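Local coordinates for CofB (Escherichia coli, PDB 5AX6), which serves as the minor pilin of the CFA/III type IVb pilus of enterotoxigenic bacteria, forming a homotrimer that probably has a role in pilus assembly, at residues A[193-203]-A[214-224]; A[435-444]-A[456-465]. All coordinates share one frame; numbering follows the deposited sequence.

Contact 1: residues A[193-203]-A[214-224]; sequences WRLTTISGKPL and SLDKTKNYGLR
Arg194 NH2 is gripped by two outside acceptors, a salt bridge to Glu184 and a hydrogen bond to Asn186, and lies 3.8 Å from Lys219 NZ across the contact. Lys219 NZ bonds to the same Asn186 oxygen, which probably lets the two cations sit so close, and the Glu184 carboxylate probably offsets their charge. Glu184 also takes a hydrogen bond from Thr196 OG1, which touches the edge of the Tyr221 ring 3.7 Å from CE1. The far end of that ring is fixed by Tyr221 OH, which donates to Asp216 O at 2.7 Å, tilted 32° from the carbonyl plane. No hydrogen bond joins the segments directly, because strand 179-185 runs between 194-198 and 220-227 in the antiparallel sheet of the pilin domain. Side chains span the gap. With CG opposite its carbonyl carbon (chi1 -69°), Trp193 lays its indole across strand 179-185 until CZ3 comes 3.7 Å from Gly222 N; a beta carbon on Gly222 would collide with CH2 of the ring. Leu195 CD2 sits over the centre of the Arg224 guanidinium, 3.8 Å from CZ. The poorly ordered Leu215 brings CD2 to 4.0 Å from Thr196 CG2 and 4.2 Å from Ile198 CD1.

Contact 2: residues A[435-444]-A[456-465]; sequences QLGYLSGTAI and TATMGVFDPL
Tyr438 runs beside Phe462, the two rings leaving the sheet together. Its CB passes 4.2 Å from Phe462 O; CD2 meets Phe462 CD2 at 3.6 Å, at the edge of the phenylalanine ring, with the planes inclined at 36°. Farther out, Pro464 lies over one face: its CG makes a CH-pi contact 4.2 Å from the Tyr438 ring centroid, and its CB reaches Tyr438 OH at 3.6 Å. The ring also meets Tyr438 of both other subunits edge-to-face and Phe462 of the third. A serine in place of Tyr438 would probably uncover Pro464 and the Phe462 edge and break this ring cluster. The backbones form an antiparallel beta hairpin of strands 438-448 and 452-463, interrupted by a beta bulge in which Ser440 and Gly441 face Gly460. Ser440 N donates to Gly460 O at 2.8 Å, while Gly460 N returns a bond to Gly441 O. Ser440 OG turns instead to Gly437 O of the second subunit. Past the bulge, Thr458 O accepts twice, from Ala443 N in the carbonyl plane and from Thr442 OG1 (anti to its backbone N, chi1 178°) at 2.9 Å, 42° out of it. On Thr442's face, Leu439 CD1 packs against Met459 SD at 3.9 Å.

Contact 1 and contact 2 lie on opposite sides of the chain's centre, their own centres about 110 Å apart and their nearest atoms about 84 Å apart. They follow one another along the sequence, with the beta-repeat region between them. They share no sheet: contact 1 involves strands 194-198, 201-202 and 220-227 of the seven-stranded antiparallel sheet of the pilin domain, whereas contact 2 pairs the neighbouring strands 438-448 and 452-463 of a hairpin in the C-terminal domain. Their surroundings differ too. No other chain of the assembly touches contact 1, but both other subunits reach contact 2, where the sheet continues into the second subunit, consistent with the C-terminal region taking part in trimerisation.

Contact 1: residues A[193-203]-A[214-224]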
loop_
_atom_site.group_PDB
_atom_site.type_symbol
_atom_site.label_atom_id
_atom_site.label_comp_id
_atom_site.label_asym_id
_atom_site.label_seq_id
_atom_site.Cartn_x
_atom_site.Cartn_y
_atom_site.Cartn_z
ATOM N N TRP A 193 49.605 2.558 21.048
ATOM C CA TRP A 193 48.570 3.575 21.255
ATOM C C TRP A 193 48.086 3.656 22.698
ATOM O O TRP A 193 47.882 2.635 23.344
ATOM C CB TRP A 193 47.361 3.290 20.356
ATOM C CG TRP A 193 47.607 3.499 18.901
ATOM C CD1 TRP A 193 47.622 2.540 17.918
ATOM C CD2 TRP A 193 47.856 4.750 18.250
ATOM N NE1 TRP A 193 47.862 3.126 16.695
ATOM C CE2 TRP A 193 48.010 4.481 16.872
ATOM C CE3 TRP A 193 47.964 6.071 18.696
ATOM C CZ2 TRP A 193 48.278 5.484 15.942
ATOM C CZ3 TRP A 193 48.220 7.067 17.771
ATOM C CH2 TRP A 193 48.375 6.768 16.407
ATOM N N ARG A 194 47.874 4.875 23.188
ATOM C CA ARG A 194 47.272 5.083 24.501
ATOM C C ARG A 194 46.489 6.388 24.488
ATOM O O ARG A 194 46.727 7.250 23.644
ATOM C CB ARG A 194 48.340 5.125 25.600
ATOM C CG ARG A 194 49.277 6.317 25.440
ATOM C CD ARG A 194 50.195 6.544 26.648
ATOM N NE ARG A 194 51.154 7.600 26.331
ATOM C CZ ARG A 194 52.294 7.392 25.676
ATOM N NH1 ARG A 194 52.639 6.161 25.305
ATOM N NH2 ARG A 194 53.094 8.415 25.403
ATOM N N LEU A 195 45.551 6.534 25.414
ATOM C CA LEU A 195 44.797 7.777 25.514
ATOM C C LEU A 195 45.726 8.941 25.855
ATOM O O LEU A 195 46.553 8.849 26.757
ATOM C CB LEU A 195 43.691 7.657 26.563
ATOM C CG LEU A 195 42.615 6.617 26.267
ATOM C CD1 LEU A 195 41.681 6.478 27.458
ATOM C CD2 LEU A 195 41.833 7.028 25.022
ATOM N N THR A 196 45.608 10.022 25.106
ATOM C CA THR A 196 46.280 11.257 25.475
ATOM C C THR A 196 45.611 11.786 26.739
ATOM O O THR A 196 44.390 11.704 26.866
ATOM C CB THR A 196 46.206 12.289 24.338
ATOM O OG1 THR A 196 46.983 11.818 23.228
ATOM C CG2 THR A 196 46.736 13.652 24.797
ATOM N N THR A 197 46.398 12.288 27.691
ATOM C CA THR A 197 45.818 12.800 28.935
ATOM C C THR A 197 46.277 14.221 29.252
ATOM O O THR A 197 47.370 14.638 28.867
ATOM C CB THR A 197 46.174 11.923 30.165
ATOM O OG1 THR A 197 47.599 11.827 30.281
ATOM C CG2 THR A 197 45.560 10.516 30.060
ATOM N N ILE A 198 45.413 14.940 29.959
ATOM C CA ILE A 198 45.696 16.267 30.490
ATOM C C ILE A 198 45.508 16.190 32.001
ATOM O O ILE A 198 44.382 16.048 32.480
ATOM C CB ILE A 198 44.758 17.343 29.906
ATOM C CG1 ILE A 198 44.867 17.399 28.379
ATOM C CG2 ILE A 198 45.047 18.701 30.529
ATOM C CD1 ILE A 198 46.250 17.700 27.878
ATOM N N SER A 199 46.604 16.257 32.748
ATOM C CA SER A 199 46.542 16.062 34.196
ATOM C C SER A 199 45.861 14.742 34.536
ATOM O O SER A 199 45.023 14.675 35.438
ATOM C CB SER A 199 45.811 17.221 34.869
ATOM O OG SER A 199 46.581 18.406 34.794
ATOM N N GLY A 200 46.218 13.695 33.795
ATOM C CA GLY A 200 45.732 12.354 34.067
ATOM C C GLY A 200 44.327 12.110 33.559
ATOM O O GLY A 200 43.767 11.032 33.758
ATOM N N LYS A 201 43.749 13.110 32.904
ATOM C CA LYS A 201 42.387 12.991 32.402
ATOM C C LYS A 201 42.396 12.777 30.894
ATOM O O LYS A 201 42.860 13.644 30.158
ATOM C CB LYS A 201 41.571 14.241 32.745
ATOM C CG LYS A 201 40.092 14.115 32.411
ATOM C CD LYS A 201 39.380 15.468 32.492
ATOM C CE LYS A 201 37.943 15.364 31.985
ATOM N NZ LYS A 201 37.251 16.684 31.981
ATOM N N PRO A 202 41.888 11.619 30.433
ATOM C CA PRO A 202 41.891 11.327 28.994
ATOM C C PRO A 202 41.243 12.453 28.205
ATOM O O PRO A 202 40.223 12.995 28.627
ATOM C CB PRO A 202 41.081 10.028 28.895
ATOM C CG PRO A 202 41.321 9.356 30.213
ATOM C CD PRO A 202 41.363 10.489 31.222
ATOM N N LEU A 203 41.850 12.791 27.074
ATOM C CA LEU A 203 41.471 13.963 26.293
ATOM C C LEU A 203 40.487 13.618 25.181
ATOM O O LEU A 203 40.827 12.900 24.235
ATOM C CB LEU A 203 42.722 14.614 25.699
ATOM C CG LEU A 203 42.541 15.856 24.819
ATOM C CD1 LEU A 203 41.980 17.022 25.620
ATOM C CD2 LEU A 203 43.860 16.247 24.164
ATOM N N SER A 214 49.508 22.303 25.616
ATOM C CA SER A 214 50.344 21.415 26.418
ATOM C C SER A 214 50.658 20.098 25.704
ATOM O O SER A 214 51.290 19.207 26.277
ATOM C CB SER A 214 49.671 21.137 27.767
ATOM O OG SER A 214 48.285 20.874 27.609
ATOM N N LEU A 215 50.225 19.980 24.451
ATOM C CA LEU A 215 50.416 18.744 23.696
ATOM C C LEU A 215 51.853 18.560 23.206
ATOM O O LEU A 215 52.302 19.224 22.271
ATOM C CB LEU A 215 49.454 18.680 22.508
ATOM C CG LEU A 215 48.068 18.134 22.862
ATOM C CD1 LEU A 215 47.497 17.321 21.709
ATOM C CD2 LEU A 215 48.137 17.307 24.140
ATOM N N ASP A 216 52.553 17.638 23.859
ATOM C CA ASP A 216 53.915 17.246 23.510
ATOM C C ASP A 216 54.074 16.945 22.015
ATOM O O ASP A 216 53.525 15.970 21.502
ATOM C CB ASP A 216 54.303 16.023 24.348
ATOM C CG ASP A 216 55.763 15.656 24.224
ATOM O OD1 ASP A 216 56.449 16.186 23.325
ATOM O OD2 ASP A 216 56.222 14.818 25.029
ATOM N N LYS A 217 54.849 17.773 21.322
ATOM C CA LYS A 217 55.001 17.644 19.876
ATOM C C LYS A 217 55.898 16.472 19.470
ATOM O O LYS A 217 56.018 16.171 18.285
ATOM C CB LYS A 217 55.559 18.940 19.283
ATOM C CG LYS A 217 55.078 19.234 17.867
ATOM C CD LYS A 217 55.938 20.298 17.199
ATOM C CE LYS A 217 56.933 19.682 16.219
ATOM N NZ LYS A 217 56.278 19.225 14.955
ATOM N N THR A 218 56.528 15.810 20.439
ATOM C CA THR A 218 57.359 14.645 20.123
ATOM C C THR A 218 56.529 13.403 19.788
ATOM O O THR A 218 57.018 12.481 19.132
ATOM C CB THR A 218 58.311 14.273 21.279
ATOM O OG1 THR A 218 57.926 14.966 22.471
ATOM C CG2 THR A 218 59.746 14.626 20.932
ATOM N N LYS A 219 55.281 13.370 20.246
ATOM C CA LYS A 219 54.450 12.184 20.066
ATOM C C LYS A 219 53.910 12.072 18.646
ATOM O O LYS A 219 53.896 13.052 17.901
ATOM C CB LYS A 219 53.285 12.197 21.056
ATOM C CG LYS A 219 53.695 12.420 22.499
ATOM C CD LYS A 219 54.700 11.383 22.964
ATOM C CE LYS A 219 55.134 11.653 24.395
ATOM N NZ LYS A 219 56.084 10.626 24.900
ATOM N N ASN A 220 53.485 10.865 18.270
ATOM C CA ASN A 220 52.638 10.674 17.098
ATOM C C ASN A 220 51.196 10.565 17.574
ATOM O O ASN A 220 50.901 9.813 18.507
ATOM C CB ASN A 220 53.047 9.430 16.319
ATOM C CG ASN A 220 54.534 9.406 16.021
ATOM O OD1 ASN A 220 55.106 10.418 15.622
ATOM N ND2 ASN A 220 55.170 8.258 16.236
ATOM N N TYR A 221 50.306 11.332 16.954
ATOM C CA TYR A 221 48.927 11.406 17.420
ATOM C C TYR A 221 47.945 10.734 16.473
ATOM O O TYR A 221 48.244 10.487 15.302
ATOM C CB TYR A 221 48.522 12.859 17.639
ATOM C CG TYR A 221 49.206 13.479 18.833
ATOM C CD1 TYR A 221 48.706 13.285 20.115
ATOM C CD2 TYR A 221 50.359 14.249 18.685
ATOM C CE1 TYR A 221 49.326 13.844 21.218
ATOM C CE2 TYR A 221 50.993 14.814 19.795
ATOM C CZ TYR A 221 50.467 14.610 21.050
ATOM O OH TYR A 221 51.077 15.161 22.150
ATOM N N GLY A 222 46.766 10.434 17.001
ATOM C CA GLY A 222 45.704 9.840 16.217
ATOM C C GLY A 222 44.382 10.149 16.878
ATOM O O GLY A 222 44.338 10.831 17.901
ATOM N N LEU A 223 43.300 9.663 16.280
ATOM C CA LEU A 223 41.972 9.806 16.854
ATOM C C LEU A 223 41.359 8.434 17.028
ATOM O O LEU A 223 41.466 7.584 16.141
ATOM C CB LEU A 223 41.059 10.655 15.965
ATOM C CG LEU A 223 41.406 12.130 15.760
ATOM C CD1 LEU A 223 40.526 12.691 14.646
ATOM C CD2 LEU A 223 41.214 12.908 17.052
ATOM N N ARG A 224 40.717 8.217 18.165
ATOM C CA ARG A 224 39.933 7.008 18.339
ATOM C C ARG A 224 38.461 7.353 18.155
ATOM O O ARG A 224 37.911 8.172 18.895
ATOM C CB ARG A 224 40.178 6.390 19.718
ATOM C CG ARG A 224 39.472 5.054 19.907
ATOM C CD ARG A 224 39.618 4.538 21.320
ATOM N NE ARG A 224 38.922 5.374 22.294
ATOM C CZ ARG A 224 38.859 5.089 23.592
ATOM N NH1 ARG A 224 39.453 3.995 24.050
ATOM N NH2 ARG A 224 38.219 5.897 24.425
#

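Contact 2: residues A[435-444]-A[456-465]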
loop_
_atom_site.group_PDB
_atom_site.type_symbol
_atom_site.label_atom_id
_atom_site.label_comp_id
_atom_site.label_asym_id
_atom_site.label_seq_id
_atom_site.Cartn_x
_atom_site.Cartn_y
_atom_site.Cartn_z
ATOM N N GLN A 435 -48.838 6.232 -39.469
ATOM C CA GLN A 435 -49.149 6.340 -40.895
ATOM C C GLN A 435 -47.971 7.007 -41.583
ATOM O O GLN A 435 -47.804 8.223 -41.480
ATOM C CB GLN A 435 -50.434 7.142 -41.120
ATOM C CG GLN A 435 -50.852 7.274 -42.581
ATOM C CD GLN A 435 -51.875 8.387 -42.805
ATOM O OE1 GLN A 435 -53.041 8.125 -43.098
ATOM N NE2 GLN A 435 -51.433 9.634 -42.671
ATOM N N LEU A 436 -47.149 6.231 -42.285
ATOM C CA LEU A 436 -45.829 6.737 -42.658
ATOM C C LEU A 436 -45.763 7.367 -44.048
ATOM O O LEU A 436 -46.315 6.847 -45.016
ATOM C CB LEU A 436 -44.786 5.617 -42.542
ATOM C CG LEU A 436 -44.603 5.008 -41.141
ATOM C CD1 LEU A 436 -43.281 4.253 -41.031
ATOM C CD2 LEU A 436 -44.724 6.049 -40.019
ATOM N N GLY A 437 -45.084 8.507 -44.128
ATOM C CA GLY A 437 -44.782 9.131 -45.406
ATOM C C GLY A 437 -43.363 8.784 -45.818
ATOM O O GLY A 437 -42.842 7.734 -45.420
ATOM N N TYR A 438 -42.735 9.646 -46.616
ATOM C CA TYR A 438 -41.349 9.429 -47.023
ATOM C C TYR A 438 -40.436 10.296 -46.171
ATOM O O TYR A 438 -40.699 11.474 -45.969
ATOM C CB TYR A 438 -41.121 9.760 -48.497
ATOM C CG TYR A 438 -42.125 9.151 -49.440
ATOM C CD1 TYR A 438 -42.794 7.979 -49.116
ATOM C CD2 TYR A 438 -42.406 9.753 -50.658
ATOM C CE1 TYR A 438 -43.726 7.420 -49.987
ATOM C CE2 TYR A 438 -43.338 9.209 -51.529
ATOM C CZ TYR A 438 -43.991 8.044 -51.188
ATOM O OH TYR A 438 -44.910 7.506 -52.056
ATOM N N LEU A 439 -39.364 9.705 -45.671
ATOM C CA LEU A 439 -38.423 10.440 -44.840
ATOM C C LEU A 439 -37.469 11.290 -45.687
ATOM O O LEU A 439 -36.906 10.801 -46.668
ATOM C CB LEU A 439 -37.635 9.440 -43.989
ATOM C CG LEU A 439 -36.779 9.905 -42.831
ATOM C CD1 LEU A 439 -37.646 10.662 -41.830
ATOM C CD2 LEU A 439 -36.138 8.663 -42.209
ATOM N N SER A 440 -37.294 12.559 -45.326
ATOM C CA SER A 440 -36.234 13.371 -45.930
ATOM C C SER A 440 -34.987 13.342 -45.048
ATOM O O SER A 440 -33.873 13.646 -45.497
ATOM C CB SER A 440 -36.690 14.811 -46.134
ATOM O OG SER A 440 -37.665 14.879 -47.158
ATOM N N GLY A 441 -35.190 12.991 -43.783
ATOM C CA GLY A 441 -34.093 12.889 -42.839
ATOM C C GLY A 441 -34.272 13.769 -41.622
ATOM O O GLY A 441 -35.363 14.260 -41.358
ATOM N N THR A 442 -33.187 13.978 -40.880
ATOM C CA THR A 442 -33.258 14.787 -39.675
ATOM C C THR A 442 -31.939 15.498 -39.417
ATOM O O THR A 442 -30.853 14.954 -39.664
ATOM C CB THR A 442 -33.640 13.931 -38.434
ATOM O OG1 THR A 442 -33.662 14.762 -37.267
ATOM C CG2 THR A 442 -32.629 12.818 -38.214
ATOM N N ALA A 443 -32.049 16.728 -38.935
ATOM C CA ALA A 443 -30.907 17.485 -38.472
ATOM C C ALA A 443 -30.994 17.593 -36.960
ATOM O O ALA A 443 -31.950 18.160 -36.427
ATOM C CB ALA A 443 -30.874 18.880 -39.124
ATOM N N ILE A 444 -30.000 17.043 -36.267
ATOM C CA ILE A 444 -30.005 17.060 -34.814
ATOM C C ILE A 444 -28.890 17.973 -34.338
ATOM O O ILE A 444 -27.730 17.808 -34.708
ATOM C CB ILE A 444 -29.850 15.643 -34.222
ATOM C CG1 ILE A 444 -31.067 14.787 -34.624
ATOM C CG2 ILE A 444 -29.764 15.719 -32.703
ATOM C CD1 ILE A 444 -30.878 13.258 -34.495
ATOM N N THR A 456 -32.018 19.540 -29.872
ATOM C CA THR A 456 -33.208 19.789 -30.676
ATOM C C THR A 456 -33.044 19.149 -32.031
ATOM O O THR A 456 -31.942 18.746 -32.396
ATOM C CB THR A 456 -33.468 21.283 -30.869
ATOM O OG1 THR A 456 -32.320 21.875 -31.501
ATOM C CG2 THR A 456 -33.725 21.948 -29.530
ATOM N N ALA A 457 -34.135 19.067 -32.781
ATOM C CA ALA A 457 -34.117 18.374 -34.058
ATOM C C ALA A 457 -35.215 18.858 -34.982
ATOM O O ALA A 457 -36.331 19.144 -34.536
ATOM C CB ALA A 457 -34.258 16.861 -33.835
ATOM N N THR A 458 -34.909 18.933 -36.272
ATOM C CA THR A 458 -35.969 19.056 -37.269
ATOM C C THR A 458 -35.984 17.793 -38.115
ATOM O O THR A 458 -34.942 17.172 -38.320
ATOM C CB THR A 458 -35.787 20.294 -38.179
ATOM O OG1 THR A 458 -34.523 20.210 -38.847
ATOM C CG2 THR A 458 -35.827 21.568 -37.351
ATOM N N MET A 459 -37.168 17.418 -38.592
ATOM C CA MET A 459 -37.323 16.287 -39.496
ATOM C C MET A 459 -38.123 16.722 -40.713
ATOM O O MET A 459 -39.139 17.394 -40.571
ATOM C CB MET A 459 -38.039 15.116 -38.806
ATOM C CG MET A 459 -38.257 13.890 -39.712
ATOM S SD MET A 459 -39.317 12.622 -38.965
ATOM C CE MET A 459 -38.664 12.660 -37.303
ATOM N N GLY A 460 -37.671 16.327 -41.897
ATOM C CA GLY A 460 -38.419 16.549 -43.121
ATOM C C GLY A 460 -39.190 15.305 -43.507
ATOM O O GLY A 460 -38.636 14.206 -43.534
ATOM N N VAL A 461 -40.477 15.478 -43.807
ATOM C CA VAL A 461 -41.344 14.367 -44.177
ATOM C C VAL A 461 -42.253 14.766 -45.343
ATOM O O VAL A 461 -42.814 15.858 -45.348
ATOM C CB VAL A 461 -42.205 13.909 -42.975
ATOM C CG1 VAL A 461 -43.311 12.946 -43.419
ATOM C CG2 VAL A 461 -41.317 13.265 -41.887
ATOM N N PHE A 462 -42.370 13.891 -46.334
ATOM C CA PHE A 462 -43.345 14.093 -47.400
ATOM C C PHE A 462 -44.538 13.180 -47.192
ATOM O O PHE A 462 -44.378 11.975 -47.046
ATOM C CB PHE A 462 -42.734 13.836 -48.777
ATOM C CG PHE A 462 -43.729 13.981 -49.908
ATOM C CD1 PHE A 462 -44.158 15.236 -50.309
ATOM C CD2 PHE A 462 -44.248 12.864 -50.544
ATOM C CE1 PHE A 462 -45.080 15.373 -51.340
ATOM C CE2 PHE A 462 -45.166 12.993 -51.577
ATOM C CZ PHE A 462 -45.583 14.248 -51.971
ATOM N N ASP A 463 -45.734 13.759 -47.180
ATOM C CA ASP A 463 -46.961 12.991 -47.032
ATOM C C ASP A 463 -47.533 12.692 -48.418
ATOM O O ASP A 463 -48.080 13.578 -49.065
ATOM C CB ASP A 463 -47.979 13.758 -46.178
ATOM C CG ASP A 463 -49.209 12.927 -45.825
ATOM O OD1 ASP A 463 -49.482 11.908 -46.498
ATOM O OD2 ASP A 463 -49.909 13.299 -44.858
ATOM N N PRO A 464 -47.410 11.436 -48.875
ATOM C CA PRO A 464 -47.851 11.070 -50.232
ATOM C C PRO A 464 -49.375 11.057 -50.380
ATOM O O PRO A 464 -49.880 11.252 -51.485
ATOM C CB PRO A 464 -47.264 9.668 -50.429
ATOM C CG PRO A 464 -47.084 9.130 -49.048
ATOM C CD PRO A 464 -46.784 10.309 -48.164
ATOM N N LEU A 465 -50.084 10.848 -49.276
ATOM C CA LEU A 465 -51.545 10.844 -49.275
ATOM C C LEU A 465 -52.126 12.209 -49.644
ATOM O O LEU A 465 -53.130 12.294 -50.350
ATOM C CB LEU A 465 -52.077 10.410 -47.905
ATOM C CG LEU A 465 -52.578 8.968 -47.804
ATOM C CD1 LEU A 465 -51.648 8.018 -48.546
ATOM C CD2 LEU A 465 -52.729 8.550 -46.349
HETATM O O HOH W 1 -52.134 12.189 -44.196
#